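Local coordinates for protein mevalonate kinase, putative (Leishmania major, PDB 2HFS) that probably phosphorylates (R)-mevalonate with ATP to give (R)-5-phosphomevalonate, an early step of isoprenoid and sterol biosynthesis, as a member of the GHMP kinase family, at residues A[217-220]-A[221-225]; A[242-245]-A[246-250]; A[253-256]-A[257-260]. All blocks are in the same frame, centred on the assembly; numbering follows the deposited sequence.

Interaction 1: residues A[217-220]-A[221-225]; sequences VQFK and RLYDN
Residues 217-220 run straight into 221-225 as successive turns near the start of helix 216-239, and four i to i+4 backbone hydrogen bonds join them: Arg221 to Val217, Leu222 to Gln218, Tyr223 to Phe219 and Asp224 to Lys220. The straightest is Tyr223 N to Phe219 O, 2.8 Å with an N-H...O angle of 168°. Of the side chains, Lys220 and Asp224 form a salt bridge, Lys220 NZ lying 2.9 Å from Asp224 OD1 on the syn side of that oxygen. Lys220 sends CG away from its own N and then bends at CB-CG (chi2 59°), which carries the rest of the chain obliquely across to the carboxylate and brings CE to 3.2 Å from Asp224 OD2. The ammonium group also passes Tyr223, with Lys220 NZ 4.0 Å from Tyr223 CD1. Three residues apart, Gln218 and Arg221 also meet: Arg221, bent at chi3, brings its guanidinium obliquely across the Gln218 chain, so that Arg221 NH1 comes 3.6 Å from Gln218 CG; the amide and guanidinium planes are only 17° apart. On the inward side Phe219 CE1 meets Tyr223 CB at 4.1 Å; the Phe219 ring meets that of His32, and its side chain touches Val208 and Lys212 of helix 201-214. Leu222 touches Met211 of that helix and Leu255 of helix 242-258. The helix thus has an apolar side turned to its neighbours and a charged side where the i to i+4 ion pair, between exposed Lys220 and partly exposed Asp224, probably adds modest electrostatic stability to the turn.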
loop_
_atom_site.group_PDB
_atom_site.type_symbol
_atom_site.label_atom_id
_atom_site.label_comp_id
_atom_site.label_asym_id
_atom_site.label_seq_id
_atom_site.Cartn_x
_atom_site.Cartn_y
_atom_site.Cartn_z
ATOM N N VAL A 217 14.424 -27.629 -0.449
ATOM C CA VAL A 217 14.909 -27.670 0.930
ATOM C C VAL A 217 15.470 -26.324 1.381
ATOM O O VAL A 217 15.244 -25.941 2.528
ATOM C CB VAL A 217 15.921 -28.812 1.232
ATOM C CG1 VAL A 217 16.309 -28.788 2.717
ATOM C CG2 VAL A 217 15.316 -30.166 0.894
ATOM N N GLN A 218 16.177 -25.610 0.503
ATOM C CA GLN A 218 16.709 -24.302 0.901
ATOM C C GLN A 218 15.569 -23.325 1.113
ATOM O O GLN A 218 15.531 -22.628 2.139
ATOM C CB GLN A 218 17.739 -23.724 -0.080
ATOM C CG GLN A 218 18.518 -22.544 0.565
ATOM C CD GLN A 218 19.587 -21.884 -0.323
ATOM O OE1 GLN A 218 20.338 -22.560 -1.024
ATOM N NE2 GLN A 218 19.671 -20.559 -0.251
ATOM N N PHE A 219 14.632 -23.290 0.162
ATOM C CA PHE A 219 13.482 -22.407 0.269
ATOM C C PHE A 219 12.695 -22.654 1.568
ATOM O O PHE A 219 12.419 -21.718 2.312
ATOM C CB PHE A 219 12.578 -22.464 -0.960
ATOM C CG PHE A 219 11.500 -21.423 -0.945
ATOM C CD1 PHE A 219 10.337 -21.615 -0.207
ATOM C CD2 PHE A 219 11.664 -20.222 -1.637
ATOM C CE1 PHE A 219 9.346 -20.631 -0.172
ATOM C CE2 PHE A 219 10.678 -19.242 -1.601
ATOM C CZ PHE A 219 9.524 -19.453 -0.873
ATOM N N LYS A 220 12.376 -23.912 1.848
ATOM C CA LYS A 220 11.683 -24.266 3.076
ATOM C C LYS A 220 12.450 -23.759 4.286
ATOM O O LYS A 220 11.849 -23.318 5.265
ATOM C CB LYS A 220 11.463 -25.785 3.169
ATOM C CG LYS A 220 10.795 -26.246 4.462
ATOM C CD LYS A 220 9.415 -25.628 4.690
ATOM C CE LYS A 220 8.722 -26.297 5.883
ATOM N NZ LYS A 220 7.537 -25.523 6.335
ATOM N N ARG A 221 13.782 -23.808 4.227
ATOM C CA ARG A 221 14.561 -23.236 5.333
ATOM C C ARG A 221 14.295 -21.724 5.490
ATOM O O ARG A 221 14.002 -21.266 6.588
ATOM C CB ARG A 221 16.058 -23.520 5.195
ATOM C CG ARG A 221 16.842 -23.052 6.403
ATOM C CD ARG A 221 18.357 -23.248 6.327
ATOM N NE ARG A 221 19.036 -22.307 5.435
ATOM C CZ ARG A 221 19.691 -22.661 4.326
ATOM N NH1 ARG A 221 20.293 -21.737 3.581
ATOM N NH2 ARG A 221 19.751 -23.940 3.961
ATOM N N LEU A 222 14.378 -20.969 4.396
ATOM C CA LEU A 222 14.129 -19.513 4.438
ATOM C C LEU A 222 12.699 -19.163 4.856
ATOM O O LEU A 222 12.464 -18.180 5.571
ATOM C CB LEU A 222 14.427 -18.888 3.075
ATOM C CG LEU A 222 15.812 -19.177 2.516
ATOM C CD1 LEU A 222 16.000 -18.513 1.141
ATOM C CD2 LEU A 222 16.896 -18.744 3.521
ATOM N N TYR A 223 11.751 -19.955 4.371
ATOM C CA TYR A 223 10.347 -19.822 4.735
ATOM C C TYR A 223 10.123 -20.009 6.241
ATOM O O TYR A 223 9.380 -19.248 6.866
ATOM C CB TYR A 223 9.514 -20.849 3.960
ATOM C CG TYR A 223 8.056 -20.807 4.333
ATOM C CD1 TYR A 223 7.556 -21.604 5.359
ATOM C CD2 TYR A 223 7.180 -19.942 3.680
ATOM C CE1 TYR A 223 6.207 -21.550 5.718
ATOM C CE2 TYR A 223 5.834 -19.889 4.024
ATOM C CZ TYR A 223 5.355 -20.691 5.041
ATOM O OH TYR A 223 4.025 -20.627 5.375
ATOM N N ASP A 224 10.743 -21.025 6.838
ATOM C CA ASP A 224 10.506 -21.246 8.267
ATOM C C ASP A 224 11.202 -20.156 9.059
ATOM O O ASP A 224 10.672 -19.667 10.054
ATOM C CB ASP A 224 10.998 -22.611 8.728
ATOM C CG ASP A 224 10.187 -23.754 8.156
ATOM O OD1 ASP A 224 8.988 -23.569 7.839
ATOM O OD2 ASP A 224 10.695 -24.882 8.001
ATOM N N ASN A 225 12.386 -19.779 8.585
ATOM C CA ASN A 225 13.130 -18.650 9.124
ATOM C C ASN A 225 12.229 -17.429 9.157
ATOM O O ASN A 225 12.233 -16.678 10.133
ATOM C CB ASN A 225 14.390 -18.377 8.281
ATOM C CG ASN A 225 15.508 -19.412 8.532
ATOM O OD1 ASN A 225 15.386 -20.282 9.401
ATOM N ND2 ASN A 225 16.597 -19.313 7.771
#

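Interaction 2: residues A[242-245]-A[246-250]; sequences LQRL and GQLMN
Arg244 and Leu248 meet one turn apart on helix 242-258, where the arginine's aliphatic part lies against a leucine methyl. From CB, which points away from the following turn, the Arg244 chain leaves with CG opposite its own N (chi1 174°), and CG comes 3.8 Å from Leu248 CD1. Farther out, Arg244 NE is still 4.1 Å from the same methyl. The tip then leaves the leucine behind: Arg244 NH2 forms a salt bridge with Glu235 OE2, and the chain also touches Gln232 and Ala236, all three on helix 216-239. Leu248 reaches back toward the preceding turn, its CD1 3.3 Å from Arg244 O, the same carbonyl that accepts the hydrogen bond of Leu248 N at 3.0 Å. One residue on, Leu245 O accepts from Met249 N, also at 3.0 Å, and the CG of Met249, modelled as selenomethionine, sits 3.6 Å from that oxygen. Gly246, buried, keeps the regular pattern with its N bonded to Leu242 O at 2.9 Å. Leu245 and Met249 pack on Phe25 of strand 17-25 and Leu295 of strand 291-296, and Leu248 meets both Phe25 and Ile229. With Gln243 and Gln247 exposed, this is an amphipathic helix in the C-terminal GHMP kinase region, with Arg244 and Leu248 joining the first turns of 242-258 to the antiparallel helix 216-239.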
loop_
_atom_site.group_PDB
_atom_site.type_symbol
_atom_site.label_atom_id
_atom_site.label_comp_id
_atom_site.label_asym_id
_atom_site.label_seq_id
_atom_site.Cartn_x
_atom_site.Cartn_y
_atom_site.Cartn_z
ATOM N N LEU A 242 9.404 -1.234 19.977
ATOM C CA LEU A 242 9.784 -0.772 18.639
ATOM C C LEU A 242 11.230 -1.075 18.241
ATOM O O LEU A 242 11.508 -1.320 17.064
ATOM C CB LEU A 242 9.458 0.712 18.452
ATOM C CG LEU A 242 7.965 1.088 18.488
ATOM C CD1 LEU A 242 7.753 2.535 18.047
ATOM C CD2 LEU A 242 7.087 0.144 17.665
ATOM N N GLN A 243 12.150 -1.062 19.201
ATOM C CA GLN A 243 13.534 -1.426 18.896
ATOM C C GLN A 243 13.612 -2.861 18.359
ATOM O O GLN A 243 14.308 -3.137 17.385
ATOM C CB GLN A 243 14.419 -1.245 20.125
ATOM C CG GLN A 243 15.896 -1.398 19.857
ATOM C CD GLN A 243 16.708 -1.291 21.128
ATOM O OE1 GLN A 243 16.651 -0.264 21.820
ATOM N NE2 GLN A 243 17.448 -2.351 21.456
ATOM N N ARG A 244 12.889 -3.768 19.005
ATOM C CA ARG A 244 12.878 -5.154 18.590
ATOM C C ARG A 244 12.150 -5.305 17.266
ATOM O O ARG A 244 12.561 -6.094 16.403
ATOM C CB ARG A 244 12.196 -6.018 19.638
ATOM C CG ARG A 244 12.032 -7.451 19.188
ATOM C CD ARG A 244 11.908 -8.450 20.303
ATOM N NE ARG A 244 11.073 -9.583 19.900
ATOM C CZ ARG A 244 9.834 -9.790 20.336
ATOM N NH1 ARG A 244 9.262 -8.958 21.215
ATOM N NH2 ARG A 244 9.166 -10.847 19.913
ATOM N N LEU A 245 11.052 -4.569 17.115
ATOM C CA LEU A 245 10.330 -4.577 15.862
ATOM C C LEU A 245 11.281 -4.218 14.722
ATOM O O LEU A 245 11.263 -4.860 13.674
ATOM C CB LEU A 245 9.132 -3.623 15.902
ATOM C CG LEU A 245 8.239 -3.718 14.654
ATOM C CD1 LEU A 245 7.418 -4.997 14.647
ATOM C CD2 LEU A 245 7.338 -2.490 14.505
ATOM N N GLY A 246 12.123 -3.216 14.950
ATOM C CA GLY A 246 13.090 -2.761 13.950
ATOM C C GLY A 246 14.133 -3.806 13.587
ATOM O O GLY A 246 14.404 -4.064 12.412
ATOM N N GLN A 247 14.729 -4.410 14.612
ATOM C CA GLN A 247 15.653 -5.515 14.410
ATOM C C GLN A 247 15.055 -6.656 13.553
ATOM O O GLN A 247 15.751 -7.226 12.707
ATOM C CB GLN A 247 16.177 -6.031 15.756
ATOM C CG GLN A 247 17.343 -7.039 15.630
ATOM C CD GLN A 247 18.308 -6.733 14.478
ATOM O OE1 GLN A 247 18.840 -5.606 14.353
ATOM N NE2 GLN A 247 18.533 -7.740 13.625
ATOM N N LEU A 248 13.781 -6.962 13.770
ATOM C CA LEU A 248 13.059 -8.005 13.033
ATOM C C LEU A 248 12.845 -7.622 11.567
ATOM O O LEU A 248 12.986 -8.459 10.677
ATOM C CB LEU A 248 11.718 -8.324 13.715
ATOM C CG LEU A 248 11.814 -9.063 15.068
ATOM C CD1 LEU A 248 10.625 -8.763 15.937
ATOM C CD2 LEU A 248 11.988 -10.575 14.879
HETATM N N MSE A 249 12.513 -6.354 11.330
HETATM C CA MSE A 249 12.461 -5.822 9.972
HETATM C C MSE A 249 13.801 -6.030 9.256
HETATM O O MSE A 249 13.835 -6.436 8.105
HETATM C CB MSE A 249 12.072 -4.332 9.975
HETATM C CG MSE A 249 10.585 -4.077 10.223
HETATM SE SE MSE A 249 10.335 -2.217 10.619
HETATM C CE MSE A 249 10.548 -1.486 8.815
ATOM N N ASN A 250 14.905 -5.759 9.939
ATOM C CA ASN A 250 16.239 -6.002 9.365
ATOM C C ASN A 250 16.433 -7.470 9.006
ATOM O O ASN A 250 16.973 -7.819 7.946
ATOM C CB ASN A 250 17.331 -5.545 10.344
ATOM C CG ASN A 250 17.431 -4.048 10.436
ATOM O OD1 ASN A 250 16.944 -3.342 9.560
ATOM N ND2 ASN A 250 18.081 -3.548 11.494
#

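Interaction 3: residues A[253-256]-A[257-260]; sequences HDLC and RQID
Ile259 N reaches back to two carbonyls at once as helix 242-258 runs out: weakly to Leu255 O, and to Cys256 O at 3.3 Å, where the donor stands 72° out of the carbonyl plane and so above it rather than on a lone pair. Gln258 N is shared too, between Asp254 O at 3.2 Å and a weak bond to Leu255 O. Before this loosening the helix is regular, with Arg257 N 2.9 Å from His253 O. The change belongs to a Schellman motif that ends the helix: Asp260, with positive phi, is its C-prime residue, Asp260 N binding Arg257 O and Val261 N binding Cys256 O. Ile259 CG1 tucks between its own N and carbonyl carbon (chi1 58°) and lies 3.3 Å from Cys256 O, while the residue packs on Leu222 of helix 216-239. Away from Ile259, the Arg257 chain crosses the His253 side chain obliquely, Arg257 CG 3.7 Å from His253 NE2, the ring and guanidinium planes 42° apart. That ring is fixed at both nitrogens, NE2 by Glu267 and ND1 by Leu283 N, so it is tied to helix 264-275 and strand 280-284 together. A water bridges the outer charges: it donates to Asp254 OD1 at 2.7 Å and weakly accepts from Arg257 NH1, in the plane of the guanidinium at its edge.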
loop_
_atom_site.group_PDB
_atom_site.type_symbol
_atom_site.label_atom_id
_atom_site.label_comp_id
_atom_site.label_asym_id
_atom_site.label_seq_id
_atom_site.Cartn_x
_atom_site.Cartn_y
_atom_site.Cartn_z
ATOM N N HIS A 253 14.401 -8.215 5.908
ATOM C CA HIS A 253 15.123 -7.774 4.710
ATOM C C HIS A 253 16.195 -8.790 4.333
ATOM O O HIS A 253 16.340 -9.175 3.176
ATOM C CB HIS A 253 15.793 -6.418 4.929
ATOM C CG HIS A 253 16.494 -5.905 3.716
ATOM N ND1 HIS A 253 15.822 -5.325 2.658
ATOM C CD2 HIS A 253 17.803 -5.919 3.368
ATOM C CE1 HIS A 253 16.685 -4.986 1.722
ATOM N NE2 HIS A 253 17.897 -5.321 2.133
ATOM N N ASP A 254 16.958 -9.229 5.330
ATOM C CA ASP A 254 17.998 -10.216 5.089
ATOM C C ASP A 254 17.437 -11.434 4.352
ATOM O O ASP A 254 17.979 -11.834 3.324
ATOM C CB ASP A 254 18.669 -10.613 6.395
ATOM C CG ASP A 254 20.150 -10.841 6.234
ATOM O OD1 ASP A 254 20.753 -10.187 5.348
ATOM O OD2 ASP A 254 20.800 -11.609 6.973
ATOM N N LEU A 255 16.319 -11.982 4.836
ATOM C CA LEU A 255 15.649 -13.118 4.163
ATOM C C LEU A 255 15.195 -12.817 2.718
ATOM O O LEU A 255 15.243 -13.687 1.842
ATOM C CB LEU A 255 14.466 -13.606 5.003
ATOM C CG LEU A 255 14.893 -14.372 6.256
ATOM C CD1 LEU A 255 13.707 -14.587 7.161
ATOM C CD2 LEU A 255 15.557 -15.706 5.899
ATOM N N CYS A 256 14.744 -11.586 2.491
ATOM C CA CYS A 256 14.347 -11.115 1.151
ATOM C C CYS A 256 15.520 -11.076 0.208
ATOM O O CYS A 256 15.387 -11.429 -0.951
ATOM C CB CYS A 256 13.700 -9.734 1.235
ATOM S SG CYS A 256 12.068 -9.842 1.989
ATOM N N ARG A 257 16.683 -10.661 0.710
ATOM C CA ARG A 257 17.904 -10.718 -0.083
ATOM C C ARG A 257 18.203 -12.163 -0.502
ATOM O O ARG A 257 18.674 -12.390 -1.607
ATOM C CB ARG A 257 19.110 -10.177 0.687
ATOM C CG ARG A 257 19.050 -8.719 1.106
ATOM C CD ARG A 257 20.387 -8.241 1.643
ATOM N NE ARG A 257 21.437 -8.300 0.617
ATOM C CZ ARG A 257 22.721 -8.033 0.852
ATOM N NH1 ARG A 257 23.112 -7.686 2.073
ATOM N NH2 ARG A 257 23.611 -8.119 -0.131
ATOM N N GLN A 258 17.894 -13.127 0.370
ATOM C CA GLN A 258 18.226 -14.538 0.138
ATOM C C GLN A 258 17.278 -15.233 -0.836
ATOM O O GLN A 258 17.601 -16.310 -1.333
ATOM C CB GLN A 258 18.293 -15.312 1.460
ATOM C CG GLN A 258 19.319 -14.737 2.438
ATOM C CD GLN A 258 19.522 -15.586 3.675
ATOM O OE1 GLN A 258 19.808 -16.782 3.584
ATOM N NE2 GLN A 258 19.437 -14.956 4.833
ATOM N N ILE A 259 16.121 -14.627 -1.105
ATOM C CA ILE A 259 15.244 -15.120 -2.175
ATOM C C ILE A 259 15.408 -14.274 -3.435
ATOM O O ILE A 259 14.584 -14.330 -4.360
ATOM C CB ILE A 259 13.759 -15.220 -1.744
ATOM C CG1 ILE A 259 13.224 -13.862 -1.268
ATOM C CG2 ILE A 259 13.583 -16.313 -0.697
ATOM C CD1 ILE A 259 11.710 -13.751 -1.367
ATOM N N ASP A 260 16.485 -13.485 -3.438
ATOM C CA ASP A 260 16.893 -12.676 -4.575
ATOM C C ASP A 260 15.825 -11.669 -5.032
ATOM O O ASP A 260 15.555 -11.555 -6.237
ATOM C CB ASP A 260 17.291 -13.615 -5.726
ATOM C CG ASP A 260 17.915 -12.891 -6.894
ATOM O OD1 ASP A 260 18.651 -11.912 -6.673
ATOM O OD2 ASP A 260 17.708 -13.246 -8.079
HETATM O O HOH W 1 21.121 -7.573 4.923
#

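How the interactions relate
Interactions 2 and 3 sit on the same helix, 242-258, near its first turns and at its C-terminal end, with centres about 16 Å apart. Interaction 1 lies on the preceding helix, 216-239, which runs back alongside, so its early turns meet interaction 3 rather than interaction 2. Their centres are about 11 Å apart and they touch: Leu222 CD2 lies 3.5 Å from Gln258 OE1, and Asn225 CB lies 3.8 Å from Leu255 CD2. Interaction 2 stays about 8 Å from interaction 1 at the nearest atoms, and its own link to helix 216-239 is made farther along that helix. Together the contacts trace both ends of one antiparallel helix pair.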